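Long-range contacts in Lys-gingipain W83 (Porphyromonas gingivalis, PDB 6I9A), which cleaves proteins after lysine as a secreted cysteine endopeptidase of the periodontal pathogen, and is captured here as the catalytic subunit bound to the inhibitor KYT-36: residues A[217-222]-A[248-253]; A[242-247]-A[274-279]. One frame throughout, in Å; residues are numbered along the deposited sequence.

Contact 1 of 2, residues A[217-222]-A[248-253]; sequences GSETAW and CCITAQ. With H8E (benzyl-N-[(2S)-1-[[(3S)-7-amino-1-(benzylamino)-1,2-dioxoheptan-3-yl]amino]-5-(2-methyl-2-phenylhydrazinyl)-1,5-dioxopentan-2-yl]carbamate), chain I.
I250 and E219 cross obliquely. CG1 of I250, set between its own backbone N and carbonyl carbon (chi1 63°), lies 3.4 Å from C of S218, and I250 CD1 sits squarely over one flat face of the E219 carboxylate, 3.5 Å from E219 CD. A water joins E219 OE2 to Q253 OE1, donating to both. T251 CG2 fits among S218 O, A221 O and the edge of the W222 indole, where it is 3.9 Å from W222 CD1, near the ring plane. C248 SG reaches the same CD1 obliquely, a sulfur-aromatic contact. The two segments form part of the active site of this C25 (clan CD) peptidase: C249 is the nucleophile, its SG covalently bonded to H8E CBN, and H216, the inferred proton donor, directly precedes G217. H8E OAG accepts from two backbone N atoms, G217 N at 2.7 Å and C249 N at 2.8 Å, a pairing that corresponds to an oxyanion hole. G217 O accepts from H8E NBE. Between the backbones there are CA-H...O contacts, the straightest from E219 CA to I250 O at 172°. Beyond these segments, W222 NE1 and T251 OG1 both hydrogen-bond to Y276 OH.

Contact 2 of 2, residues A[242-247]-A[274-279]; sequences FLAIGN and YAYIGS. With H8E (benzyl-N-[(2S)-1-[[(3S)-7-amino-1-(benzylamino)-1,2-dioxoheptan-3-yl]amino]-5-(2-methyl-2-phenylhydrazinyl)-1,5-dioxopentan-2-yl]carbamate), chain I.
Y276 lies beside A244 in a parallel strand pair, the two strands of a beta-alpha-beta unit whose helix is 261-267, in the six-stranded mixed sheet of the C25 catalytic domain. Beyond Y276 CB, CG is anti to the backbone N (chi1 -175°); from there the ring reaches past A244 O toward G246. Y276 CD1 is 3.3 Å from A244 O, and A244 CB meets the ring at its edge, in plane. Further out, CE1 and CZ pass G246 N at an oblique angle. With no side chain on G246, the hydroxyl, bonded to T251, comes up against its backbone, Y276 OH ending 3.3 Å from G246 CA. The opposite face of the sheet carries L243, A275, I245 and I277: I245 and I277 lie side by side, pointing the same way, with their CD1 atoms 3.9 Å apart, and helix 325-342 packs on L243 and I245. At the start of the pair, the Y274 ring covers F242 O and L243 CA with one face. Backbone bonds alternate across the strands, from I277 N to A244 O and from G246 N to I277 O. Beyond them a water bridges G246 O and S279 N, while N247 O accepts from the inhibitor's amine NAB at 2.9 Å.

How the contacts relate
The contact centres are 11 Å apart, and their segments alternate along the chain: 217-222, 242-247, 248-253, 274-279. Strand 242-247 of contact 2 runs directly into the loop 248-253 of contact 1, so the nucleophile follows the C-terminal end of an inner strand of the mixed sheet, while 217-222 starts just after the neighbouring strand 210-214. The loop then turns back onto strand 273-279: T251 OG1 lies 2.6 Å from Y276 OH, and A252 N probably bonds S279 O. Both contacts touch H8E: the C-terminal ends of the parallel strands bring the nucleophile close to a carbonyl that binds the lysine-like amine, consistent with the preference for lysine at P1.

Contact 1 of 2, residues A[217-222]-A[248-253]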
loop_
_atom_site.group_PDB
_atom_site.type_symbol
_atom_site.label_atom_id
_atom_site.label_comp_id
_atom_site.label_asym_id
_atom_site.label_seq_id
_atom_site.Cartn_x
_atom_site.Cartn_y
_atom_site.Cartn_z
ATOM N N GLY A 217 -16.038 12.771 -5.265
ATOM C CA GLY A 217 -14.829 12.809 -6.070
ATOM C C GLY A 217 -15.095 13.003 -7.535
ATOM O O GLY A 217 -16.149 12.603 -8.048
ATOM N N SER A 218 -14.102 13.547 -8.230
ATOM C CA SER A 218 -14.066 13.579 -9.680
ATOM C C SER A 218 -12.772 12.904 -10.125
ATOM O O SER A 218 -11.944 12.505 -9.296
ATOM C CB SER A 218 -14.151 14.991 -10.245
ATOM O OG SER A 218 -12.885 15.616 -10.083
ATOM N N GLU A 219 -12.549 12.802 -11.441
ATOM C CA GLU A 219 -11.324 12.134 -11.914
ATOM C C GLU A 219 -10.090 12.869 -11.488
ATOM O O GLU A 219 -9.038 12.248 -11.364
ATOM C CB GLU A 219 -11.298 12.088 -13.457
ATOM C CG GLU A 219 -12.514 11.379 -14.094
ATOM C CD GLU A 219 -13.715 12.271 -14.445
ATOM O OE1 GLU A 219 -13.825 13.392 -13.890
ATOM O OE2 GLU A 219 -14.552 11.834 -15.270
ATOM N N THR A 220 -10.212 14.187 -11.258
ATOM C CA THR A 220 -9.043 15.029 -10.989
ATOM C C THR A 220 -9.157 15.814 -9.701
ATOM O O THR A 220 -8.398 16.777 -9.502
ATOM C CB THR A 220 -8.797 15.983 -12.190
ATOM O OG1 THR A 220 -9.971 16.781 -12.384
ATOM C CG2 THR A 220 -8.433 15.238 -13.449
ATOM N N ALA A 221 -10.058 15.416 -8.782
ATOM C CA ALA A 221 -10.206 16.182 -7.559
ATOM C C ALA A 221 -10.906 15.410 -6.479
ATOM O O ALA A 221 -11.815 14.606 -6.725
ATOM C CB ALA A 221 -11.017 17.484 -7.805
ATOM N N TRP A 222 -10.579 15.770 -5.235
ATOM C CA TRP A 222 -11.483 15.623 -4.096
ATOM C C TRP A 222 -12.402 16.842 -4.248
ATOM O O TRP A 222 -11.916 17.977 -4.294
ATOM C CB TRP A 222 -10.737 15.604 -2.760
ATOM C CG TRP A 222 -9.917 14.373 -2.569
ATOM C CD1 TRP A 222 -9.999 13.195 -3.260
ATOM C CD2 TRP A 222 -8.997 14.148 -1.502
ATOM N NE1 TRP A 222 -9.156 12.266 -2.702
ATOM C CE2 TRP A 222 -8.524 12.828 -1.620
ATOM C CE3 TRP A 222 -8.493 14.958 -0.463
ATOM C CZ2 TRP A 222 -7.648 12.246 -0.681
ATOM C CZ3 TRP A 222 -7.573 14.401 0.426
ATOM C CH2 TRP A 222 -7.153 13.062 0.307
ATOM N N CYS A 248 -14.322 7.930 -2.355
ATOM C CA CYS A 248 -15.082 8.856 -3.217
ATOM C C CYS A 248 -15.050 8.330 -4.625
ATOM O O CYS A 248 -14.262 7.431 -4.958
ATOM C CB CYS A 248 -14.530 10.284 -3.146
ATOM S SG CYS A 248 -12.783 10.434 -3.602
ATOM N N CYS A 249 -15.830 8.903 -5.514
ATOM C CA CYS A 249 -15.825 8.487 -6.913
ATOM C C CYS A 249 -14.535 8.820 -7.630
ATOM O O CYS A 249 -13.923 9.858 -7.357
ATOM C CB CYS A 249 -16.969 9.200 -7.656
ATOM S SG CYS A 249 -18.636 8.752 -7.052
ATOM N N ILE A 250 -14.161 7.932 -8.548
ATOM C CA ILE A 250 -13.375 8.053 -9.783
ATOM C C ILE A 250 -11.998 8.750 -9.686
ATOM O O ILE A 250 -11.366 8.861 -10.753
ATOM C CB ILE A 250 -14.226 8.678 -10.932
ATOM C CG1 ILE A 250 -14.678 10.122 -10.635
ATOM C CG2 ILE A 250 -15.434 7.756 -11.218
ATOM C CD1 ILE A 250 -15.520 10.747 -11.796
ATOM N N THR A 251 -11.479 9.076 -8.491
ATOM C CA THR A 251 -10.156 9.700 -8.437
ATOM C C THR A 251 -9.025 8.779 -8.858
ATOM O O THR A 251 -7.924 9.302 -9.120
ATOM C CB THR A 251 -9.872 10.184 -7.033
ATOM O OG1 THR A 251 -9.793 9.087 -6.113
ATOM C CG2 THR A 251 -10.832 11.264 -6.543
ATOM N N ALA A 252 -9.263 7.456 -8.932
ATOM C CA ALA A 252 -8.232 6.510 -9.375
ATOM C C ALA A 252 -8.610 5.967 -10.731
ATOM O O ALA A 252 -8.184 4.871 -11.096
ATOM C CB ALA A 252 -8.049 5.403 -8.340
ATOM N N GLN A 253 -9.338 6.731 -11.556
ATOM C CA GLN A 253 -9.706 6.263 -12.933
ATOM C C GLN A 253 -8.503 6.539 -13.836
ATOM O O GLN A 253 -8.420 7.542 -14.551
ATOM C CB GLN A 253 -10.958 6.992 -13.397
ATOM C CG GLN A 253 -11.600 6.234 -14.581
ATOM C CD GLN A 253 -12.897 6.862 -14.987
ATOM O OE1 GLN A 253 -13.007 7.502 -16.068
ATOM N NE2 GLN A 253 -13.902 6.685 -14.162
HETATM C CAQ H8E I . -18.203 14.888 -9.048
HETATM C CAK H8E I . -17.773 16.229 -8.976
HETATM C CAH H8E I . -18.350 17.097 -8.047
HETATM C CAL H8E I . -19.364 16.671 -7.194
HETATM C CAR H8E I . -19.778 15.351 -7.302
HETATM C CBO H8E I . -19.202 14.437 -8.173
HETATM C CBA H8E I . -19.732 13.131 -8.231
HETATM N NBE H8E I . -19.122 12.216 -7.251
HETATM C CBL H8E I . -19.808 11.195 -6.667
HETATM O OAE H8E I . -21.024 11.048 -6.844
HETATM C CBN H8E I . -18.992 10.260 -5.781
HETATM O OAG H8E I . -17.893 10.762 -5.390
HETATM C CBS H8E I . -19.871 9.601 -4.672
HETATM C CBB H8E I . -19.052 9.065 -3.491
HETATM C CAY H8E I . -19.925 8.529 -2.354
HETATM C CAX H8E I . -19.165 7.755 -1.272
HETATM C CAW H8E I . -18.321 8.668 -0.393
HETATM N NAB H8E I . -17.643 7.847 0.655
HETATM N NBG H8E I . -20.754 8.546 -5.185
HETATM C C H8E I . -22.085 8.530 -5.116
HETATM O O H8E I . -22.789 9.421 -4.659
HETATM C CA H8E I . -22.699 7.347 -5.854
HETATM N N H8E I . -24.038 7.022 -5.371
HETATM C CBK H8E I . -24.263 6.512 -4.135
HETATM O OAD H8E I . -23.326 6.428 -3.327
HETATM O OBI H8E I . -25.469 6.158 -3.896
HETATM C CBD H8E I . -25.823 5.679 -2.548
HETATM C CBP H8E I . -27.273 5.559 -2.395
HETATM C CAS H8E I . -27.932 4.337 -2.529
HETATM C CAM H8E I . -29.343 4.192 -2.363
HETATM C CAI H8E I . -30.055 5.381 -2.128
HETATM C CAN H8E I . -29.404 6.603 -2.064
HETATM C CAT H8E I . -28.030 6.714 -2.190
HETATM C CB H8E I . -22.776 7.667 -7.356
HETATM C CG H8E I . -23.632 8.922 -7.673
HETATM C CD H8E I . -23.381 9.410 -9.069
HETATM O OE1 H8E I . -23.966 8.900 -10.026
HETATM N NE2 H8E I . -22.434 10.365 -9.125
HETATM N NBT H8E I . -21.925 10.849 -10.340
HETATM C CAA H8E I . -20.468 10.587 -10.486
HETATM C CBQ H8E I . -22.533 12.058 -10.799
HETATM C CAU H8E I . -21.850 12.964 -11.626
HETATM C CAO H8E I . -22.493 14.103 -12.103
HETATM C CAJ H8E I . -23.812 14.358 -11.752
HETATM C CAP H8E I . -24.489 13.495 -10.902
HETATM C CAV H8E I . -23.859 12.336 -10.443
HETATM O O HOH W 1 -14.653 9.617 -16.740
#

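Contact 2 of 2, residues A[242-247]-A[274-279]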
loop_
_atom_site.group_PDB
_atom_site.type_symbol
_atom_site.label_atom_id
_atom_site.label_comp_id
_atom_site.label_asym_id
_atom_site.label_seq_id
_atom_site.Cartn_x
_atom_site.Cartn_y
_atom_site.Cartn_z
ATOM N N PHE A 242 3.025 11.263 2.352
ATOM C CA PHE A 242 1.900 10.597 3.012
ATOM C C PHE A 242 1.297 9.461 2.176
ATOM O O PHE A 242 1.495 9.371 0.947
ATOM C CB PHE A 242 0.813 11.647 3.396
ATOM C CG PHE A 242 0.414 12.607 2.283
ATOM C CD1 PHE A 242 -0.461 12.220 1.263
ATOM C CD2 PHE A 242 0.861 13.924 2.306
ATOM C CE1 PHE A 242 -0.795 13.116 0.253
ATOM C CE2 PHE A 242 0.506 14.813 1.317
ATOM C CZ PHE A 242 -0.331 14.430 0.319
ATOM N N LEU A 243 0.482 8.659 2.871
ATOM C CA LEU A 243 -0.505 7.796 2.214
ATOM C C LEU A 243 -1.807 8.604 2.168
ATOM O O LEU A 243 -2.196 9.192 3.189
ATOM C CB LEU A 243 -0.715 6.556 3.091
ATOM C CG LEU A 243 -1.947 5.699 2.719
ATOM C CD1 LEU A 243 -1.869 5.128 1.297
ATOM C CD2 LEU A 243 -2.102 4.554 3.701
ATOM N N ALA A 244 -2.455 8.663 1.004
ATOM C CA ALA A 244 -3.778 9.310 0.920
ATOM C C ALA A 244 -4.783 8.273 0.471
ATOM O O ALA A 244 -4.481 7.405 -0.381
ATOM C CB ALA A 244 -3.734 10.490 -0.025
ATOM N N ILE A 245 -5.992 8.395 1.018
ATOM C CA ILE A 245 -7.121 7.485 0.660
ATOM C C ILE A 245 -8.317 8.367 0.332
ATOM O O ILE A 245 -8.776 9.172 1.181
ATOM C CB ILE A 245 -7.454 6.522 1.811
ATOM C CG1 ILE A 245 -6.213 5.680 2.149
ATOM C CG2 ILE A 245 -8.658 5.635 1.413
ATOM C CD1 ILE A 245 -6.462 4.602 3.205
ATOM N N GLY A 246 -8.809 8.241 -0.892
ATOM C CA GLY A 246 -10.019 8.937 -1.335
ATOM C C GLY A 246 -11.171 7.939 -1.392
ATOM O O GLY A 246 -11.221 7.090 -2.296
ATOM N N ASN A 247 -12.009 7.947 -0.348
ATOM C CA ASN A 247 -13.242 7.140 -0.350
ATOM C C ASN A 247 -14.328 7.984 -1.016
ATOM O O ASN A 247 -15.062 8.755 -0.366
ATOM C CB ASN A 247 -13.619 6.726 1.052
ATOM C CG ASN A 247 -12.614 5.778 1.681
ATOM O OD1 ASN A 247 -11.984 6.076 2.698
ATOM N ND2 ASN A 247 -12.441 4.602 1.057
ATOM N N TYR A 274 3.320 8.965 -1.284
ATOM C CA TYR A 274 4.066 7.801 -1.785
ATOM C C TYR A 274 3.120 6.691 -2.271
ATOM O O TYR A 274 3.545 5.809 -3.020
ATOM C CB TYR A 274 5.021 7.256 -0.712
ATOM C CG TYR A 274 4.340 6.745 0.531
ATOM C CD1 TYR A 274 3.724 5.493 0.545
ATOM C CD2 TYR A 274 4.268 7.522 1.688
ATOM C CE1 TYR A 274 3.108 5.007 1.698
ATOM C CE2 TYR A 274 3.641 7.042 2.849
ATOM C CZ TYR A 274 3.024 5.805 2.828
ATOM O OH TYR A 274 2.412 5.283 3.931
ATOM N N ALA A 275 1.829 6.759 -1.911
ATOM C CA ALA A 275 0.829 5.785 -2.365
ATOM C C ALA A 275 -0.522 6.442 -2.191
ATOM O O ALA A 275 -0.740 7.304 -1.329
ATOM C CB ALA A 275 0.901 4.501 -1.566
ATOM N N TYR A 276 -1.463 5.966 -3.013
ATOM C CA TYR A 276 -2.871 6.429 -3.017
ATOM C C TYR A 276 -3.765 5.248 -3.162
ATOM O O TYR A 276 -3.527 4.369 -3.992
ATOM C CB TYR A 276 -3.093 7.387 -4.190
ATOM C CG TYR A 276 -4.484 7.995 -4.178
ATOM C CD1 TYR A 276 -4.831 8.962 -3.239
ATOM C CD2 TYR A 276 -5.458 7.577 -5.080
ATOM C CE1 TYR A 276 -6.106 9.531 -3.215
ATOM C CE2 TYR A 276 -6.741 8.153 -5.069
ATOM C CZ TYR A 276 -7.052 9.125 -4.125
ATOM O OH TYR A 276 -8.287 9.699 -4.061
ATOM N N ILE A 277 -4.825 5.224 -2.342
ATOM C CA ILE A 277 -5.896 4.236 -2.521
ATOM C C ILE A 277 -7.158 4.988 -2.929
ATOM O O ILE A 277 -7.540 5.957 -2.247
ATOM C CB ILE A 277 -6.180 3.453 -1.205
ATOM C CG1 ILE A 277 -4.955 2.579 -0.853
ATOM C CG2 ILE A 277 -7.427 2.573 -1.397
ATOM C CD1 ILE A 277 -4.980 2.087 0.599
ATOM N N GLY A 278 -7.771 4.593 -4.024
ATOM C CA GLY A 278 -9.014 5.210 -4.434
ATOM C C GLY A 278 -9.720 4.328 -5.430
ATOM O O GLY A 278 -9.268 3.209 -5.755
ATOM N N SER A 279 -10.830 4.827 -5.942
ATOM C CA SER A 279 -11.722 4.062 -6.811
ATOM C C SER A 279 -11.646 4.535 -8.249
ATOM O O SER A 279 -11.625 5.732 -8.530
ATOM C CB SER A 279 -13.151 4.241 -6.322
ATOM O OG SER A 279 -14.054 3.453 -7.094
HETATM C CAQ H8E I . -18.203 14.888 -9.048
HETATM C CAK H8E I . -17.773 16.229 -8.976
HETATM C CAH H8E I . -18.350 17.097 -8.047
HETATM C CAL H8E I . -19.364 16.671 -7.194
HETATM C CAR H8E I . -19.778 15.351 -7.302
HETATM C CBO H8E I . -19.202 14.437 -8.173
HETATM C CBA H8E I . -19.732 13.131 -8.231
HETATM N NBE H8E I . -19.122 12.216 -7.251
HETATM C CBL H8E I . -19.808 11.195 -6.667
HETATM O OAE H8E I . -21.024 11.048 -6.844
HETATM C CBN H8E I . -18.992 10.260 -5.781
HETATM O OAG H8E I . -17.893 10.762 -5.390
HETATM C CBS H8E I . -19.871 9.601 -4.672
HETATM C CBB H8E I . -19.052 9.065 -3.491
HETATM C CAY H8E I . -19.925 8.529 -2.354
HETATM C CAX H8E I . -19.165 7.755 -1.272
HETATM C CAW H8E I . -18.321 8.668 -0.393
HETATM N NAB H8E I . -17.643 7.847 0.655
HETATM N NBG H8E I . -20.754 8.546 -5.185
HETATM C C H8E I . -22.085 8.530 -5.116
HETATM O O H8E I . -22.789 9.421 -4.659
HETATM C CA H8E I . -22.699 7.347 -5.854
HETATM N N H8E I . -24.038 7.022 -5.371
HETATM C CBK H8E I . -24.263 6.512 -4.135
HETATM O OAD H8E I . -23.326 6.428 -3.327
HETATM O OBI H8E I . -25.469 6.158 -3.896
HETATM C CBD H8E I . -25.823 5.679 -2.548
HETATM C CBP H8E I . -27.273 5.559 -2.395
HETATM C CAS H8E I . -27.932 4.337 -2.529
HETATM C CAM H8E I . -29.343 4.192 -2.363
HETATM C CAI H8E I . -30.055 5.381 -2.128
HETATM C CAN H8E I . -29.404 6.603 -2.064
HETATM C CAT H8E I . -28.030 6.714 -2.190
HETATM C CB H8E I . -22.776 7.667 -7.356
HETATM C CG H8E I . -23.632 8.922 -7.673
HETATM C CD H8E I . -23.381 9.410 -9.069
HETATM O OE1 H8E I . -23.966 8.900 -10.026
HETATM N NE2 H8E I . -22.434 10.365 -9.125
HETATM N NBT H8E I . -21.925 10.849 -10.340
HETATM C CAA H8E I . -20.468 10.587 -10.486
HETATM C CBQ H8E I . -22.533 12.058 -10.799
HETATM C CAU H8E I . -21.850 12.964 -11.626
HETATM C CAO H8E I . -22.493 14.103 -12.103
HETATM C CAJ H8E I . -23.812 14.358 -11.752
HETATM C CAP H8E I . -24.489 13.495 -10.902
HETATM C CAV H8E I . -23.859 12.336 -10.443
HETATM O O HOH W 2 -11.537 7.434 -5.049
#